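Long-range contacts in muramoyltetrapeptide carboxypeptidase (Oxalobacter formigenes OXCC13, PDB 6UUK), which probably acts as a serine-type LD-carboxypeptidase of the S66 family, trimming muramoyl tetrapeptides of the bacterial cell wall: residues F244-I248 / L312-H316; Q271-G277 / I306-L312; A166-P172 / K320-G326. One frame throughout, in Å; residues are numbered along the deposited sequence.

Interaction 1: F244-I248 / L312-H316; sequences FVEDI and LPFGH
A buried side-chain contact between a strand and a loop brings together two members of the predicted Ser-His-Glu triad, the predicted charge-relay residues Glu-246 and His-316. Residues 244-248 are extended strand; residues 312-316 form an irregular loop running roughly alongside, their end-to-end directions 36° apart. No backbone hydrogen bond joins them, and the CA atoms draw nearest at Glu-246 and Gly-315, 5.5 Å. Pro-313 centres an inverse gamma turn, and at Gly-315, with phi/psi 159/-160, a CB would be jammed against the preceding carbonyl O. Alternation along the strand points Phe-244, Glu-246 and Ile-248 at the loop. Glu-246 (chi1 p, chi2 p) curls so that OE2 accepts a weak hydrogen bond from ND1 of His-316 (chi1 m), 2.9 Å with a bent angle of 123°, and lies 3.4 Å from Gly-315 CA. Ile-248 CD1 lies over one face of the imidazole in a CH-pi contact, 3.7 Å from the ring centroid. At the other end Phe-244 (chi1 p) turns its edge to the face of Phe-314 (chi1 t) in an offset edge-to-face pair, centroids 5.8 Å apart and planes at 84°, while Phe-244 CB meets Leu-312 CD2 at 3.7 Å. Around the pair, Glu-246 OE1 accepts a weak hydrogen bond from Asn-222 ND2 of strand 213-222, His-316 comes close to the predicted nucleophile Ser-152, and strand 323-325 packs on Phe-244 and Phe-314 through Leu-323.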
loop_
_atom_site.group_PDB
_atom_site.type_symbol
_atom_site.label_atom_id
_atom_site.label_comp_id
_atom_site.label_asym_id
_atom_site.label_seq_id
_atom_site.Cartn_x
_atom_site.Cartn_y
_atom_site.Cartn_z
ATOM N N PHE B 244 -16.550 2.432 -3.071
ATOM C CA PHE B 244 -16.007 2.808 -4.367
ATOM C C PHE B 244 -14.525 3.130 -4.233
ATOM O O PHE B 244 -14.081 3.675 -3.219
ATOM C CB PHE B 244 -16.758 4.009 -4.969
ATOM C CG PHE B 244 -16.559 5.297 -4.217
ATOM C CD1 PHE B 244 -17.356 5.608 -3.127
ATOM C CD2 PHE B 244 -15.588 6.203 -4.610
ATOM C CE1 PHE B 244 -17.178 6.794 -2.438
ATOM C CE2 PHE B 244 -15.406 7.389 -3.925
ATOM C CZ PHE B 244 -16.202 7.685 -2.837
ATOM N N VAL B 245 -13.757 2.781 -5.270
ATOM C CA VAL B 245 -12.312 2.969 -5.276
ATOM C C VAL B 245 -11.871 3.495 -6.635
ATOM O O VAL B 245 -12.570 3.356 -7.642
ATOM C CB VAL B 245 -11.548 1.668 -4.943
ATOM C CG1 VAL B 245 -11.796 1.251 -3.502
ATOM C CG2 VAL B 245 -11.950 0.557 -5.901
ATOM N N GLU B 246 -10.687 4.105 -6.650
ATOM C CA GLU B 246 -10.062 4.590 -7.873
ATOM C C GLU B 246 -8.578 4.794 -7.603
ATOM O O GLU B 246 -8.147 4.879 -6.450
ATOM C CB GLU B 246 -10.716 5.886 -8.370
ATOM C CG GLU B 246 -10.783 7.015 -7.345
ATOM C CD GLU B 246 -9.474 7.769 -7.203
ATOM O OE1 GLU B 246 -9.162 8.216 -6.079
ATOM O OE2 GLU B 246 -8.755 7.912 -8.214
ATOM N N ASP B 247 -7.801 4.879 -8.681
ATOM C CA ASP B 247 -6.357 5.045 -8.567
ATOM C C ASP B 247 -5.793 5.404 -9.935
ATOM O O ASP B 247 -6.484 5.331 -10.954
ATOM C CB ASP B 247 -5.689 3.780 -8.020
ATOM C CG ASP B 247 -4.586 4.085 -7.029
ATOM O OD1 ASP B 247 -3.987 5.177 -7.119
ATOM O OD2 ASP B 247 -4.317 3.232 -6.157
ATOM N N ILE B 248 -4.514 5.795 -9.941
ATOM C CA ILE B 248 -3.772 6.085 -11.162
ATOM C C ILE B 248 -2.343 5.589 -10.997
ATOM O O ILE B 248 -1.870 5.341 -9.886
ATOM C CB ILE B 248 -3.765 7.588 -11.520
ATOM C CG1 ILE B 248 -3.419 8.430 -10.289
ATOM C CG2 ILE B 248 -5.093 8.000 -12.136
ATOM C CD1 ILE B 248 -3.111 9.876 -10.605
ATOM N N LEU B 312 -17.826 3.568 -12.918
ATOM C CA LEU B 312 -18.029 4.787 -12.145
ATOM C C LEU B 312 -17.153 5.907 -12.694
ATOM O O LEU B 312 -15.921 5.761 -12.726
ATOM C CB LEU B 312 -17.709 4.542 -10.673
ATOM C CG LEU B 312 -17.850 5.733 -9.721
ATOM C CD1 LEU B 312 -19.304 6.164 -9.595
ATOM C CD2 LEU B 312 -17.267 5.403 -8.357
ATOM N N PRO B 313 -17.729 7.030 -13.131
ATOM C CA PRO B 313 -16.915 8.120 -13.705
ATOM C C PRO B 313 -16.305 9.003 -12.624
ATOM O O PRO B 313 -16.661 10.170 -12.429
ATOM C CB PRO B 313 -17.931 8.859 -14.584
ATOM C CG PRO B 313 -19.293 8.529 -14.002
ATOM C CD PRO B 313 -19.141 7.419 -12.995
ATOM N N PHE B 314 -15.354 8.431 -11.891
ATOM C CA PHE B 314 -14.666 9.151 -10.832
ATOM C C PHE B 314 -13.221 8.682 -10.759
ATOM O O PHE B 314 -12.940 7.486 -10.868
ATOM C CB PHE B 314 -15.355 8.955 -9.478
ATOM C CG PHE B 314 -14.649 9.633 -8.342
ATOM C CD1 PHE B 314 -14.768 10.999 -8.155
ATOM C CD2 PHE B 314 -13.863 8.907 -7.464
ATOM C CE1 PHE B 314 -14.117 11.629 -7.115
ATOM C CE2 PHE B 314 -13.210 9.530 -6.422
ATOM C CZ PHE B 314 -13.337 10.893 -6.247
ATOM N N GLY B 315 -12.316 9.634 -10.571
ATOM C CA GLY B 315 -10.901 9.332 -10.484
ATOM C C GLY B 315 -10.083 10.577 -10.778
ATOM O O GLY B 315 -10.584 11.697 -10.693
ATOM N N HIS B 316 -8.820 10.350 -11.124
ATOM C CA HIS B 316 -7.930 11.446 -11.507
ATOM C C HIS B 316 -8.071 11.773 -12.988
ATOM O O HIS B 316 -7.093 11.827 -13.733
ATOM C CB HIS B 316 -6.489 11.106 -11.155
ATOM C CG HIS B 316 -6.256 10.907 -9.690
ATOM N ND1 HIS B 316 -6.759 9.830 -8.992
ATOM C CD2 HIS B 316 -5.566 11.647 -8.791
ATOM C CE1 HIS B 316 -6.392 9.916 -7.726
ATOM N NE2 HIS B 316 -5.667 11.010 -7.577
#

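Interaction 2: Q271-G277 / I306-L312; sequences QKALVLG and IPVVTGL
Leucine and valine side chains form the apolar centre of this parallel strand pair, in which strand 273-280, helix 293-303 and strand 308-310 make a beta-alpha-beta unit whose two strands are neighbours in the sheet. On one face Leu-274 CD2 meets Val-308 CG2 at 4.0 Å and Leu-276 CD1 meets Val-308 CG1 at 3.7 Å; Ile-306 (chi1 p) extends this patch, its CD1 3.8 Å from Leu-274 CB. Val-275 and Val-309 occupy the other face, and Val-275 CG1 packs against Leu-312 CB at 3.6 Å. The axes of 273-277 and 308-310 approach to 4.6 Å, with N-to-C directions 24° apart, Leu-274 beside Val-308 and Val-275 beside Val-309. The ladder's hydrogen bonds run from Leu-274 N to Pro-307 O (2.9 Å), Val-309 N to Leu-274 O (2.7 Å) and Leu-276 N to Val-309 O (2.7 Å). Beyond it Gly-311, at phi/psi 101/1, turns the chain so that Leu-312 N hydrogen-bonds Leu-276 O at 3.2 Å, and Gly-277 CA makes a CA-H...O contact with Leu-312 O at 3.4 Å. At the polar margin Gln-271 OE1 hydrogen-bonds Trp-219 NE1, Lys-272 NZ the carbonyl O of Glu-215, and Thr-310 OG1 Ser-206 OG. Helix 293-303 covers Leu-276 and Thr-310; strand 242-248 flanks 273-280 on its other side, and 308-310 is the outermost strand on its side of this sheet within the chain.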
loop_
_atom_site.group_PDB
_atom_site.type_symbol
_atom_site.label_atom_id
_atom_site.label_comp_id
_atom_site.label_asym_id
_atom_site.label_seq_id
_atom_site.Cartn_x
_atom_site.Cartn_y
_atom_site.Cartn_z
ATOM N N GLN B 271 -19.477 -5.266 2.967
ATOM C CA GLN B 271 -20.160 -4.316 2.104
ATOM C C GLN B 271 -21.195 -5.028 1.233
ATOM O O GLN B 271 -21.207 -6.256 1.104
ATOM C CB GLN B 271 -19.152 -3.569 1.232
ATOM C CG GLN B 271 -17.953 -3.030 2.000
ATOM C CD GLN B 271 -18.352 -2.108 3.135
ATOM O OE1 GLN B 271 -19.246 -1.275 2.991
ATOM N NE2 GLN B 271 -17.691 -2.258 4.277
ATOM N N LYS B 272 -22.079 -4.233 0.632
ATOM C CA LYS B 272 -23.118 -4.775 -0.235
ATOM C C LYS B 272 -22.689 -4.855 -1.693
ATOM O O LYS B 272 -23.162 -5.736 -2.421
ATOM C CB LYS B 272 -24.393 -3.934 -0.123
ATOM C CG LYS B 272 -25.080 -4.028 1.230
ATOM C CD LYS B 272 -26.368 -3.220 1.259
ATOM C CE LYS B 272 -27.080 -3.362 2.596
ATOM N NZ LYS B 272 -28.320 -2.541 2.659
ATOM N N ALA B 273 -21.807 -3.962 -2.135
ATOM C CA ALA B 273 -21.334 -3.972 -3.512
ATOM C C ALA B 273 -20.047 -3.169 -3.599
ATOM O O ALA B 273 -19.829 -2.233 -2.824
ATOM C CB ALA B 273 -22.383 -3.404 -4.476
ATOM N N LEU B 274 -19.198 -3.547 -4.551
ATOM C CA LEU B 274 -17.941 -2.859 -4.817
ATOM C C LEU B 274 -18.056 -2.133 -6.149
ATOM O O LEU B 274 -18.378 -2.750 -7.170
ATOM C CB LEU B 274 -16.770 -3.842 -4.838
ATOM C CG LEU B 274 -15.406 -3.260 -5.214
ATOM C CD1 LEU B 274 -14.956 -2.228 -4.189
ATOM C CD2 LEU B 274 -14.368 -4.361 -5.364
ATOM N N VAL B 275 -17.799 -0.828 -6.137
ATOM C CA VAL B 275 -17.884 0.009 -7.328
ATOM C C VAL B 275 -16.475 0.429 -7.719
ATOM O O VAL B 275 -15.711 0.924 -6.882
ATOM C CB VAL B 275 -18.783 1.234 -7.094
ATOM C CG1 VAL B 275 -18.952 2.019 -8.382
ATOM C CG2 VAL B 275 -20.135 0.799 -6.554
ATOM N N LEU B 276 -16.131 0.230 -8.989
ATOM C CA LEU B 276 -14.805 0.548 -9.503
ATOM C C LEU B 276 -14.866 1.851 -10.289
ATOM O O LEU B 276 -15.610 1.957 -11.269
ATOM C CB LEU B 276 -14.274 -0.585 -10.381
ATOM C CG LEU B 276 -13.339 -1.598 -9.717
ATOM C CD1 LEU B 276 -13.975 -2.202 -8.477
ATOM C CD2 LEU B 276 -12.947 -2.688 -10.702
ATOM N N GLY B 277 -14.084 2.838 -9.857
ATOM C CA GLY B 277 -13.979 4.104 -10.554
ATOM C C GLY B 277 -12.979 4.044 -11.687
ATOM O O GLY B 277 -12.743 2.989 -12.289
ATOM N N ILE B 306 -19.156 -10.330 -2.943
ATOM C CA ILE B 306 -20.063 -9.216 -3.204
ATOM C C ILE B 306 -20.003 -8.878 -4.688
ATOM O O ILE B 306 -18.987 -9.152 -5.343
ATOM C CB ILE B 306 -19.711 -7.996 -2.337
ATOM C CG1 ILE B 306 -18.349 -7.427 -2.738
ATOM C CG2 ILE B 306 -19.718 -8.374 -0.865
ATOM C CD1 ILE B 306 -17.995 -6.136 -2.033
ATOM N N PRO B 307 -21.057 -8.300 -5.265
ATOM C CA PRO B 307 -21.000 -7.929 -6.683
ATOM C C PRO B 307 -20.076 -6.743 -6.911
ATOM O O PRO B 307 -20.022 -5.808 -6.108
ATOM C CB PRO B 307 -22.453 -7.580 -7.016
ATOM C CG PRO B 307 -23.044 -7.165 -5.709
ATOM C CD PRO B 307 -22.380 -8.030 -4.676
ATOM N N VAL B 308 -19.346 -6.790 -8.021
ATOM C CA VAL B 308 -18.409 -5.740 -8.404
ATOM C C VAL B 308 -18.968 -5.033 -9.631
ATOM O O VAL B 308 -19.178 -5.660 -10.677
ATOM C CB VAL B 308 -17.007 -6.304 -8.681
ATOM C CG1 VAL B 308 -16.057 -5.185 -9.077
ATOM C CG2 VAL B 308 -16.486 -7.046 -7.460
ATOM N N VAL B 309 -19.206 -3.731 -9.504
ATOM C CA VAL B 309 -19.772 -2.913 -10.570
ATOM C C VAL B 309 -18.706 -1.934 -11.041
ATOM O O VAL B 309 -18.059 -1.270 -10.222
ATOM C CB VAL B 309 -21.035 -2.171 -10.098
ATOM C CG1 VAL B 309 -21.560 -1.259 -11.194
ATOM C CG2 VAL B 309 -22.101 -3.165 -9.667
ATOM N N THR B 310 -18.521 -1.847 -12.354
ATOM C CA THR B 310 -17.519 -0.979 -12.953
ATOM C C THR B 310 -18.190 0.147 -13.731
ATOM O O THR B 310 -19.404 0.150 -13.953
ATOM C CB THR B 310 -16.588 -1.774 -13.877
ATOM O OG1 THR B 310 -17.312 -2.193 -15.042
ATOM C CG2 THR B 310 -16.048 -2.998 -13.158
ATOM N N GLY B 311 -17.374 1.116 -14.142
ATOM C CA GLY B 311 -17.835 2.219 -14.957
ATOM C C GLY B 311 -18.069 3.522 -14.223
ATOM O O GLY B 311 -18.480 4.500 -14.859
ATOM N N LEU B 312 -17.826 3.568 -12.918
ATOM C CA LEU B 312 -18.029 4.787 -12.145
ATOM C C LEU B 312 -17.153 5.907 -12.694
ATOM O O LEU B 312 -15.921 5.761 -12.726
ATOM C CB LEU B 312 -17.709 4.542 -10.673
ATOM C CG LEU B 312 -17.850 5.733 -9.721
ATOM C CD1 LEU B 312 -19.304 6.164 -9.595
ATOM C CD2 LEU B 312 -17.267 5.403 -8.357
#

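Interaction 3: A166-P172 / K320-G326; sequences AVSFSGP and KVTLPVG
Two short strands distant in sequence, 168-170 and 323-325, meet as an antiparallel pair at the end of the N-terminal domain's otherwise parallel sheet. Their axes approach to 4.1 Å with directions 139° apart, a strong twist. Ser-168 with Val-325 and Ser-170 with Leu-323 are hydrogen-bonded pairs; Phe-169 with Pro-324, CA atoms 4.1 Å apart, is the non-hydrogen-bonded pair between them. Both hydrogen-bonded pairs are doubly joined: Ser-168 N to Val-325 O (2.9 Å), Val-325 N to Ser-168 O (very short at 2.5 Å, but bent, at 117°), Ser-170 N to Leu-323 O (2.7 Å) and Leu-323 N to Ser-170 O (2.9 Å). Pro-324 has no amide hydrogen, but in this register its nitrogen need not donate to the partner strand. The backbone of Phe-169 instead bonds strand 147-150, through Phe-148 and Gly-150. On its face Phe-169 (chi1 m) brings CE1 to 3.6 Å from Pro-324 CB; on the opposite face Ser-170 CB lies 3.8 Å from Val-325 CG2. A CB on Gly-171 would clash with Thr-322 OG1; one on Gly-326 (phi/psi 105/-5) would sit tight against Val-167 CG2 and jam against the preceding carbonyl O. Gly-171 O accepts from His-151, while Ser-168 OG (to Glu-158) and Lys-320 NZ (to Gly-315 O) bond weakly elsewhere. The contact's polar part is thus four main-chain hydrogen bonds, tying a strand from the C-terminal family region onto the N-terminal one's sheet.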
loop_
_atom_site.group_PDB
_atom_site.type_symbol
_atom_site.label_atom_id
_atom_site.label_comp_id
_atom_site.label_asym_id
_atom_site.label_seq_id
_atom_site.Cartn_x
_atom_site.Cartn_y
_atom_site.Cartn_z
ATOM N N ALA B 166 -18.854 12.004 10.166
ATOM C CA ALA B 166 -18.934 13.237 9.394
ATOM C C ALA B 166 -18.971 12.900 7.911
ATOM O O ALA B 166 -18.149 12.113 7.428
ATOM C CB ALA B 166 -17.752 14.159 9.704
ATOM N N VAL B 167 -19.920 13.493 7.196
ATOM C CA VAL B 167 -20.085 13.252 5.767
ATOM C C VAL B 167 -19.179 14.209 5.004
ATOM O O VAL B 167 -19.288 15.431 5.150
ATOM C CB VAL B 167 -21.549 13.421 5.337
ATOM C CG1 VAL B 167 -21.665 13.351 3.822
ATOM C CG2 VAL B 167 -22.420 12.364 5.993
ATOM N N SER B 168 -18.284 13.653 4.196
ATOM C CA SER B 168 -17.404 14.416 3.325
ATOM C C SER B 168 -17.776 14.146 1.871
ATOM O O SER B 168 -18.648 13.327 1.569
ATOM C CB SER B 168 -15.941 14.069 3.604
ATOM O OG SER B 168 -15.729 12.670 3.533
ATOM N N PHE B 169 -17.100 14.842 0.962
ATOM C CA PHE B 169 -17.387 14.746 -0.464
ATOM C C PHE B 169 -16.107 14.415 -1.213
ATOM O O PHE B 169 -15.133 15.170 -1.146
ATOM C CB PHE B 169 -17.998 16.046 -0.993
ATOM C CG PHE B 169 -19.328 16.381 -0.385
ATOM C CD1 PHE B 169 -20.503 15.937 -0.969
ATOM C CD2 PHE B 169 -19.405 17.136 0.773
ATOM C CE1 PHE B 169 -21.729 16.245 -0.411
ATOM C CE2 PHE B 169 -20.627 17.443 1.336
ATOM C CZ PHE B 169 -21.790 16.998 0.743
ATOM N N SER B 170 -16.112 13.294 -1.927
ATOM C CA SER B 170 -14.979 12.895 -2.759
ATOM C C SER B 170 -15.176 13.528 -4.130
ATOM O O SER B 170 -15.919 13.008 -4.966
ATOM C CB SER B 170 -14.877 11.377 -2.840
ATOM O OG SER B 170 -13.573 10.972 -3.216
ATOM N N GLY B 171 -14.516 14.660 -4.362
ATOM C CA GLY B 171 -14.689 15.397 -5.589
ATOM C C GLY B 171 -13.426 16.089 -6.060
ATOM O O GLY B 171 -12.317 15.559 -5.951
ATOM N N PRO B 172 -13.577 17.296 -6.596
ATOM C CA PRO B 172 -12.437 18.000 -7.188
ATOM C C PRO B 172 -11.590 18.707 -6.137
ATOM O O PRO B 172 -11.979 18.871 -4.980
ATOM C CB PRO B 172 -13.107 19.008 -8.124
ATOM C CG PRO B 172 -14.395 19.323 -7.438
ATOM C CD PRO B 172 -14.835 18.045 -6.763
ATOM N N LYS B 320 -15.027 14.301 -13.614
ATOM C CA LYS B 320 -15.266 13.537 -12.401
ATOM C C LYS B 320 -16.513 14.073 -11.715
ATOM O O LYS B 320 -16.934 15.208 -11.945
ATOM C CB LYS B 320 -14.066 13.599 -11.444
ATOM C CG LYS B 320 -13.876 14.952 -10.777
ATOM C CD LYS B 320 -12.616 14.981 -9.930
ATOM C CE LYS B 320 -11.375 14.837 -10.793
ATOM N NZ LYS B 320 -10.126 14.835 -9.984
ATOM N N VAL B 321 -17.102 13.238 -10.867
ATOM C CA VAL B 321 -18.292 13.603 -10.113
ATOM C C VAL B 321 -17.909 13.811 -8.654
ATOM O O VAL B 321 -16.833 13.413 -8.198
ATOM C CB VAL B 321 -19.406 12.543 -10.241
ATOM C CG1 VAL B 321 -19.879 12.440 -11.682
ATOM C CG2 VAL B 321 -18.916 11.195 -9.737
ATOM N N THR B 322 -18.813 14.449 -7.916
ATOM C CA THR B 322 -18.643 14.683 -6.487
ATOM C C THR B 322 -19.484 13.657 -5.735
ATOM O O THR B 322 -20.717 13.686 -5.801
ATOM C CB THR B 322 -19.044 16.109 -6.112
ATOM O OG1 THR B 322 -18.159 17.037 -6.751
ATOM C CG2 THR B 322 -18.971 16.301 -4.605
ATOM N N LEU B 323 -18.816 12.752 -5.024
ATOM C CA LEU B 323 -19.484 11.667 -4.320
ATOM C C LEU B 323 -19.510 11.957 -2.829
ATOM O O LEU B 323 -18.444 12.029 -2.199
ATOM C CB LEU B 323 -18.781 10.337 -4.592
ATOM C CG LEU B 323 -18.769 9.878 -6.050
ATOM C CD1 LEU B 323 -18.005 8.573 -6.205
ATOM C CD2 LEU B 323 -20.189 9.736 -6.578
ATOM N N PRO B 324 -20.688 12.136 -2.228
ATOM C CA PRO B 324 -20.754 12.358 -0.776
ATOM C C PRO B 324 -20.344 11.128 0.016
ATOM O O PRO B 324 -21.120 10.175 0.139
ATOM C CB PRO B 324 -22.229 12.709 -0.539
ATOM C CG PRO B 324 -22.756 13.118 -1.882
ATOM C CD PRO B 324 -22.003 12.291 -2.871
ATOM N N VAL B 325 -19.127 11.137 0.556
ATOM C CA VAL B 325 -18.661 10.027 1.380
ATOM C C VAL B 325 -19.416 10.046 2.702
ATOM O O VAL B 325 -19.340 11.017 3.465
ATOM C CB VAL B 325 -17.147 10.105 1.603
ATOM C CG1 VAL B 325 -16.707 9.053 2.606
ATOM C CG2 VAL B 325 -16.410 9.930 0.285
ATOM N N GLY B 326 -20.147 8.970 2.981
ATOM C CA GLY B 326 -20.976 8.878 4.163
ATOM C C GLY B 326 -22.458 9.032 3.907
ATOM O O GLY B 326 -23.251 8.871 4.843
#

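All three contacts are largely buried, yet each illustrates a different way of joining distant chain segments. Interactions 2 and 3 pair strands through the backbone, parallel in one and antiparallel in the other, whereas interaction 1 relies on side chains, including its weak Glu-His bond. Interactions 1 and 2 share Leu-312 and one sheet: Val-245 O lies 2.7 Å from Gly-277 N, a probable hydrogen bond. Interaction 3 belongs to the other sheet and reaches interaction 1 through packing, with Phe-244 CE2 3.7 Å from Leu-323 CD1. The centre of interaction 2, about 15 Å from the chain centre, lies farther out than those of interactions 1 and 3, at about 8 and 6 Å.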